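Local coordinates for protein NAD-dependent dehydrogenase (Rhizobium meliloti, PDB 4Z0P) that probably reduces glyoxylate and hydroxypyruvate with NADPH as cofactor, as a member of the D-isomer-specific 2-hydroxyacid dehydrogenase family, at residues A75-D78 and H79-L83; L201-T204 and P205-G209. One frame throughout, in Å; residues are numbered along the deposited sequence.

Contact 1 (A75-D78 and H79-L83); sequences AGVD and HVLTL. With OXD (oxalic acid), chain C; NDP (NADPH dihydro-nicotinamide-adenine-dinucleotide phosphate), chain H.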
loop_
_atom_site.group_PDB
_atom_site.type_symbol
_atom_site.label_atom_id
_atom_site.label_comp_id
_atom_site.label_asym_id
_atom_site.label_seq_id
_atom_site.Cartn_x
_atom_site.Cartn_y
_atom_site.Cartn_z
ATOM N N ALA A 75 13.298 -10.047 15.366
ATOM C CA ALA A 75 12.419 -11.222 15.461
ATOM C C ALA A 75 13.115 -12.493 15.071
ATOM O O ALA A 75 12.750 -13.566 15.558
ATOM C CB ALA A 75 11.186 -11.031 14.596
ATOM N N GLY A 76 14.072 -12.372 14.155
ATOM C CA GLY A 76 14.813 -13.517 13.632
ATOM C C GLY A 76 16.033 -13.768 14.494
ATOM O O GLY A 76 16.617 -12.838 15.039
ATOM N N VAL A 77 16.367 -15.042 14.682
ATOM C CA VAL A 77 17.494 -15.396 15.532
ATOM C C VAL A 77 18.523 -16.277 14.815
ATOM O O VAL A 77 19.415 -16.832 15.490
ATOM C CB VAL A 77 17.050 -16.087 16.854
ATOM C CG1 VAL A 77 16.383 -15.083 17.787
ATOM C CG2 VAL A 77 16.161 -17.297 16.556
ATOM N N ASP A 78 18.395 -16.445 13.500
ATOM C CA ASP A 78 19.290 -17.352 12.767
ATOM C C ASP A 78 20.765 -16.958 12.882
ATOM O O ASP A 78 21.628 -17.812 12.982
ATOM C CB ASP A 78 18.885 -17.505 11.316
ATOM C CG ASP A 78 18.783 -16.170 10.593
ATOM O OD1 ASP A 78 17.932 -15.333 10.995
ATOM O OD2 ASP A 78 19.556 -15.974 9.634
ATOM N N HIS A 79 21.071 -15.669 12.911
ATOM C CA HIS A 79 22.445 -15.239 13.170
ATOM C C HIS A 79 22.918 -15.405 14.607
ATOM O O HIS A 79 23.996 -15.951 14.846
ATOM C CB HIS A 79 22.684 -13.804 12.653
ATOM C CG HIS A 79 24.060 -13.311 12.931
ATOM N ND1 HIS A 79 25.156 -13.723 12.198
ATOM C CD2 HIS A 79 24.539 -12.522 13.918
ATOM C CE1 HIS A 79 26.242 -13.171 12.703
ATOM N NE2 HIS A 79 25.899 -12.447 13.752
ATOM N N VAL A 80 22.120 -14.980 15.618
ATOM C CA VAL A 80 22.594 -15.059 16.997
ATOM C C VAL A 80 22.828 -16.511 17.413
ATOM O O VAL A 80 23.709 -16.779 18.184
ATOM C CB VAL A 80 21.679 -14.326 18.040
ATOM C CG1 VAL A 80 20.357 -14.982 18.210
ATOM C CG2 VAL A 80 22.339 -14.233 19.404
ATOM N N LEU A 81 22.035 -17.421 16.828
ATOM C CA LEU A 81 22.232 -18.858 17.136
ATOM C C LEU A 81 23.577 -19.382 16.701
ATOM O O LEU A 81 24.023 -20.392 17.226
ATOM C CB LEU A 81 21.117 -19.717 16.513
ATOM C CG LEU A 81 19.731 -19.547 17.160
ATOM C CD1 LEU A 81 18.689 -20.266 16.318
ATOM C CD2 LEU A 81 19.708 -20.118 18.576
ATOM N N THR A 82 24.227 -18.687 15.763
ATOM C CA THR A 82 25.542 -19.109 15.265
ATOM C C THR A 82 26.709 -18.498 16.005
ATOM O O THR A 82 27.847 -18.882 15.772
ATOM C CB THR A 82 25.735 -18.757 13.773
ATOM O OG1 THR A 82 25.890 -17.334 13.601
ATOM C CG2 THR A 82 24.562 -19.267 12.933
ATOM N N LEU A 83 26.437 -17.546 16.894
ATOM C CA LEU A 83 27.537 -16.850 17.566
ATOM C C LEU A 83 28.304 -17.767 18.475
ATOM O O LEU A 83 27.732 -18.553 19.269
ATOM C CB LEU A 83 27.046 -15.595 18.296
ATOM C CG LEU A 83 26.522 -14.485 17.412
ATOM C CD1 LEU A 83 25.731 -13.518 18.267
ATOM C CD2 LEU A 83 27.647 -13.786 16.663
HETATM C C1 OXD C . 14.521 -9.085 12.281
HETATM C C2 OXD C . 15.177 -8.469 11.133
HETATM O O3 OXD C . 13.866 -8.380 13.090
HETATM O O4 OXD C . 15.577 -7.298 11.211
HETATM O O5 OXD C . 14.649 -10.319 12.430
HETATM O O6 OXD C . 15.336 -9.127 10.095
HETATM P PA NDP H . 7.078 -16.679 13.981
HETATM O O1A NDP H . 7.961 -17.660 14.736
HETATM O O2A NDP H . 5.960 -16.039 14.734
HETATM O O5B NDP H . 6.475 -17.480 12.755
HETATM C C5B NDP H . 7.218 -18.371 11.950
HETATM C C4B NDP H . 6.254 -19.114 11.065
HETATM O O4B NDP H . 7.033 -19.879 10.148
HETATM C C3B NDP H . 5.358 -20.104 11.807
HETATM O O3B NDP H . 4.083 -20.089 11.174
HETATM C C2B NDP H . 6.052 -21.430 11.581
HETATM O O2B NDP H . 5.204 -22.561 11.605
HETATM C C1B NDP H . 6.566 -21.216 10.182
HETATM N N9A NDP H . 7.641 -22.178 9.887
HETATM C C8A NDP H . 8.880 -22.279 10.407
HETATM N N7A NDP H . 9.585 -23.269 9.906
HETATM C C5A NDP H . 8.741 -23.846 9.000
HETATM C C6A NDP H . 8.867 -24.958 8.144
HETATM N N6A NDP H . 10.000 -25.695 8.066
HETATM N N1A NDP H . 7.811 -25.285 7.348
HETATM C C2A NDP H . 6.691 -24.552 7.426
HETATM N N3A NDP H . 6.455 -23.490 8.203
HETATM C C4A NDP H . 7.535 -23.179 8.966
HETATM O O3 NDP H . 8.117 -15.619 13.343
HETATM P PN NDP H . 7.683 -14.106 12.949
HETATM O O1N NDP H . 6.417 -14.120 12.161
HETATM O O2N NDP H . 7.788 -13.214 14.134
HETATM O O5D NDP H . 8.947 -13.749 12.049
HETATM C C5D NDP H . 9.172 -14.471 10.855
HETATM C C4D NDP H . 10.537 -14.136 10.272
HETATM O O4D NDP H . 10.509 -12.854 9.640
HETATM C C3D NDP H . 11.688 -13.998 11.259
HETATM O O3D NDP H . 12.192 -15.294 11.642
HETATM C C2D NDP H . 12.732 -13.173 10.534
HETATM O O2D NDP H . 13.644 -14.027 9.820
HETATM C C1D NDP H . 11.850 -12.408 9.514
HETATM N N1N NDP H . 11.889 -10.956 9.707
HETATM C C2N NDP H . 12.400 -10.119 8.722
HETATM C C3N NDP H . 12.428 -8.765 8.873
HETATM C C7N NDP H . 12.829 -7.826 7.774
HETATM O O7N NDP H . 13.088 -6.646 8.083
HETATM N N7N NDP H . 12.920 -8.259 6.536
HETATM C C4N NDP H . 11.957 -8.169 10.147
HETATM C C5N NDP H . 11.447 -9.137 11.149
HETATM C C6N NDP H . 11.401 -10.435 10.914
HETATM P P2B NDP H . 4.607 -23.126 12.990
HETATM O O1X NDP H . 3.569 -22.105 13.379
HETATM O O2X NDP H . 4.009 -24.450 12.549
HETATM O O3X NDP H . 5.741 -23.241 13.938
HETATM O O HOH W 1 20.074 -12.892 15.210
#

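Contact 2 (L201-T204 and P205-G209); sequences LPLT and PDTRG. With NDP (NADPH dihydro-nicotinamide-adenine-dinucleotide phosphate), chain H.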
loop_
_atom_site.group_PDB
_atom_site.type_symbol
_atom_site.label_atom_id
_atom_site.label_comp_id
_atom_site.label_asym_id
_atom_site.label_seq_id
_atom_site.Cartn_x
_atom_site.Cartn_y
_atom_site.Cartn_z
ATOM N N LEU A 201 8.863 -16.518 6.459
ATOM C CA LEU A 201 9.426 -17.656 7.199
ATOM C C LEU A 201 10.747 -17.248 7.851
ATOM O O LEU A 201 11.489 -16.435 7.306
ATOM C CB LEU A 201 9.734 -18.812 6.251
ATOM C CG LEU A 201 8.566 -19.591 5.629
ATOM C CD1 LEU A 201 9.057 -20.457 4.486
ATOM C CD2 LEU A 201 7.850 -20.411 6.692
ATOM N N PRO A 202 11.068 -17.844 9.002
ATOM C CA PRO A 202 12.448 -17.780 9.506
ATOM C C PRO A 202 13.388 -18.555 8.589
ATOM O O PRO A 202 12.920 -19.379 7.793
ATOM C CB PRO A 202 12.376 -18.443 10.874
ATOM C CG PRO A 202 11.110 -19.248 10.862
ATOM C CD PRO A 202 10.240 -18.822 9.726
ATOM N N LEU A 203 14.682 -18.244 8.676
ATOM C CA LEU A 203 15.725 -19.109 8.120
ATOM C C LEU A 203 16.027 -20.174 9.131
ATOM O O LEU A 203 16.451 -19.875 10.256
ATOM C CB LEU A 203 17.025 -18.366 7.803
ATOM C CG LEU A 203 18.128 -19.235 7.154
ATOM C CD1 LEU A 203 17.685 -19.936 5.884
ATOM C CD2 LEU A 203 19.363 -18.403 6.892
ATOM N N THR A 204 15.837 -21.421 8.718
ATOM C CA THR A 204 16.265 -22.578 9.486
ATOM C C THR A 204 16.863 -23.570 8.503
ATOM O O THR A 204 16.687 -23.418 7.289
ATOM C CB THR A 204 15.082 -23.261 10.182
ATOM O OG1 THR A 204 14.272 -23.897 9.187
ATOM C CG2 THR A 204 14.261 -22.231 10.947
ATOM N N PRO A 205 17.465 -24.639 9.013
ATOM C CA PRO A 205 17.930 -25.642 8.057
ATOM C C PRO A 205 16.821 -26.198 7.167
ATOM O O PRO A 205 17.048 -26.472 5.993
ATOM C CB PRO A 205 18.572 -26.689 8.960
ATOM C CG PRO A 205 19.082 -25.890 10.105
ATOM C CD PRO A 205 17.984 -24.917 10.372
ATOM N N ASP A 206 15.605 -26.259 7.684
ATOM C CA ASP A 206 14.482 -26.763 6.909
ATOM C C ASP A 206 13.907 -25.754 5.915
ATOM O O ASP A 206 13.202 -26.152 5.011
ATOM C CB ASP A 206 13.356 -27.249 7.843
ATOM C CG ASP A 206 13.697 -28.506 8.578
ATOM O OD1 ASP A 206 14.565 -29.259 8.138
ATOM O OD2 ASP A 206 13.079 -28.737 9.624
ATOM N N THR A 207 14.183 -24.465 6.069
ATOM C CA THR A 207 13.700 -23.464 5.091
ATOM C C THR A 207 14.797 -22.958 4.164
ATOM O O THR A 207 14.552 -22.094 3.317
ATOM C CB THR A 207 13.025 -22.253 5.753
ATOM O OG1 THR A 207 13.985 -21.421 6.408
ATOM C CG2 THR A 207 11.958 -22.677 6.750
ATOM N N ARG A 208 15.994 -23.505 4.284
ATOM C CA ARG A 208 17.087 -23.061 3.438
ATOM C C ARG A 208 16.803 -23.432 1.982
ATOM O O ARG A 208 16.505 -24.584 1.689
ATOM C CB ARG A 208 18.394 -23.726 3.872
ATOM C CG ARG A 208 19.601 -22.978 3.362
ATOM C CD ARG A 208 20.875 -23.594 3.895
ATOM N NE ARG A 208 21.990 -22.733 3.554
ATOM C CZ ARG A 208 22.559 -21.836 4.347
ATOM N NH1 ARG A 208 22.128 -21.618 5.590
ATOM N NH2 ARG A 208 23.582 -21.135 3.871
ATOM N N GLY A 209 16.886 -22.456 1.075
ATOM C CA GLY A 209 16.669 -22.708 -0.347
ATOM C C GLY A 209 15.289 -23.199 -0.768
ATOM O O GLY A 209 15.143 -23.764 -1.852
HETATM P PA NDP H . 7.078 -16.679 13.981
HETATM O O1A NDP H . 7.961 -17.660 14.736
HETATM O O2A NDP H . 5.960 -16.039 14.734
HETATM O O5B NDP H . 6.475 -17.480 12.755
HETATM C C5B NDP H . 7.218 -18.371 11.950
HETATM C C4B NDP H . 6.254 -19.114 11.065
HETATM O O4B NDP H . 7.033 -19.879 10.148
HETATM C C3B NDP H . 5.358 -20.104 11.807
HETATM O O3B NDP H . 4.083 -20.089 11.174
HETATM C C2B NDP H . 6.052 -21.430 11.581
HETATM O O2B NDP H . 5.204 -22.561 11.605
HETATM C C1B NDP H . 6.566 -21.216 10.182
HETATM N N9A NDP H . 7.641 -22.178 9.887
HETATM C C8A NDP H . 8.880 -22.279 10.407
HETATM N N7A NDP H . 9.585 -23.269 9.906
HETATM C C5A NDP H . 8.741 -23.846 9.000
HETATM C C6A NDP H . 8.867 -24.958 8.144
HETATM N N6A NDP H . 10.000 -25.695 8.066
HETATM N N1A NDP H . 7.811 -25.285 7.348
HETATM C C2A NDP H . 6.691 -24.552 7.426
HETATM N N3A NDP H . 6.455 -23.490 8.203
HETATM C C4A NDP H . 7.535 -23.179 8.966
HETATM O O3 NDP H . 8.117 -15.619 13.343
HETATM P PN NDP H . 7.683 -14.106 12.949
HETATM O O1N NDP H . 6.417 -14.120 12.161
HETATM O O2N NDP H . 7.788 -13.214 14.134
HETATM O O5D NDP H . 8.947 -13.749 12.049
HETATM C C5D NDP H . 9.172 -14.471 10.855
HETATM C C4D NDP H . 10.537 -14.136 10.272
HETATM O O4D NDP H . 10.509 -12.854 9.640
HETATM C C3D NDP H . 11.688 -13.998 11.259
HETATM O O3D NDP H . 12.192 -15.294 11.642
HETATM C C2D NDP H . 12.732 -13.173 10.534
HETATM O O2D NDP H . 13.644 -14.027 9.820
HETATM C C1D NDP H . 11.850 -12.408 9.514
HETATM N N1N NDP H . 11.889 -10.956 9.707
HETATM C C2N NDP H . 12.400 -10.119 8.722
HETATM C C3N NDP H . 12.428 -8.765 8.873
HETATM C C7N NDP H . 12.829 -7.826 7.774
HETATM O O7N NDP H . 13.088 -6.646 8.083
HETATM N N7N NDP H . 12.920 -8.259 6.536
HETATM C C4N NDP H . 11.957 -8.169 10.147
HETATM C C5N NDP H . 11.447 -9.137 11.149
HETATM C C6N NDP H . 11.401 -10.435 10.914
HETATM P P2B NDP H . 4.607 -23.126 12.990
HETATM O O1X NDP H . 3.569 -22.105 13.379
HETATM O O2X NDP H . 4.009 -24.450 12.549
HETATM O O3X NDP H . 5.741 -23.241 13.938
#

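Contact 1 (A75-D78 and H79-L83)
Val80 carries CG1 between its own backbone N and carbonyl carbon (chi1 68°), which turns this methyl back onto Val77, 3.7 Å from Val77 CB. In Leu81 the branch point lies opposite the carbonyl carbon (chi1 -70°), which points the chain at Val77, where Leu81 CD1 comes to 3.9 Å from Val77 CG2. From Val77 to Thr82 the loop after strand 69-72, part of the substrate-binding loop of a D-2-hydroxyacid dehydrogenase, winds into a helix-like turn; Ala75 and Gly76 precede it. Leu91 of strand 91-92 packs against Val77, Val80 and Leu81. Leu81 N donates to Val77 O at 3.0 Å, an i-to-i+4 bond with a C=O...N angle of 162°. At the far end, His79 O accepts two bonds from Thr82, one from its N and one from OG1 at 2.7 Å. Val80 N donates a hydrogen bond to a water at 3.0 Å. Upstream, two successive backbone amides grip one carboxylate of the bound oxalate, as expected for a loop that holds the acid group of the substrate. Ala75 N reaches OXD O3 at 2.9 Å, and Gly76 N reaches OXD O5 at 2.7 Å.

Contact 2 (L201-T204 and P205-G209)
Thr207 turns its hydroxyl back over the preceding chain: chi1 is 72°, with OG1 lying between the backbone N and the carbonyl carbon. There OG1 is held in two ways, which fixes its rotation. It donates to Pro202 O at 2.7 Å, on a lone pair in the carbonyl plane, and accepts from Thr204 N at 3.0 Å with a fairly straight N-H...O angle of 159°. Thr204 has nearly the same first torsion (70°), and its OG1 sits over the amides that follow, accepting weak bonds from Asp206 N at 3.1 Å and Thr207 N at 3.2 Å. Thr207 N also donates to Thr204 O, which closes a type I beta turn with Pro205 and Asp206 at its corners; with the weak bonds to Thr204 OG1 it resembles an ST motif. Leu203 starts out away from the turn, but its end returns, bringing CD1 to 4.0 Å from Arg208 CA. The side chains also border the cofactor: Leu201 CD2 is 3.6 Å from NDP O4B, and Thr207 CG2 is 3.8 Å from NDP N6A. Such a cofactor-lining loop, following strand 196-199 of the parallel sheet, is typical of a Rossmann-type nucleotide-binding domain.

Contact 1 follows a strand of the five-stranded sheet and contact 2 one of the seven-stranded sheet, and the two meet beside the NADPH, their centres about 12 Å apart. They touch by packing, with Asp78 CB 3.6 Å from Leu203 O, and they meet the same NADPH ribose hydroxyl: NDP O3D lies 3.2 Å from Pro202 CB and 3.7 Å from Gly76 CA. Contact 1 borders the nicotinamide, with Ala75 CB 3.7 Å from NDP C6N, whereas contact 2 extends to the adenine. Arg235 bridges both, forming a salt bridge with Asp78 OD1, touching Leu203 and hydrogen-bonding the oxalate, so Asp78 probably helps position it as a second-shell residue.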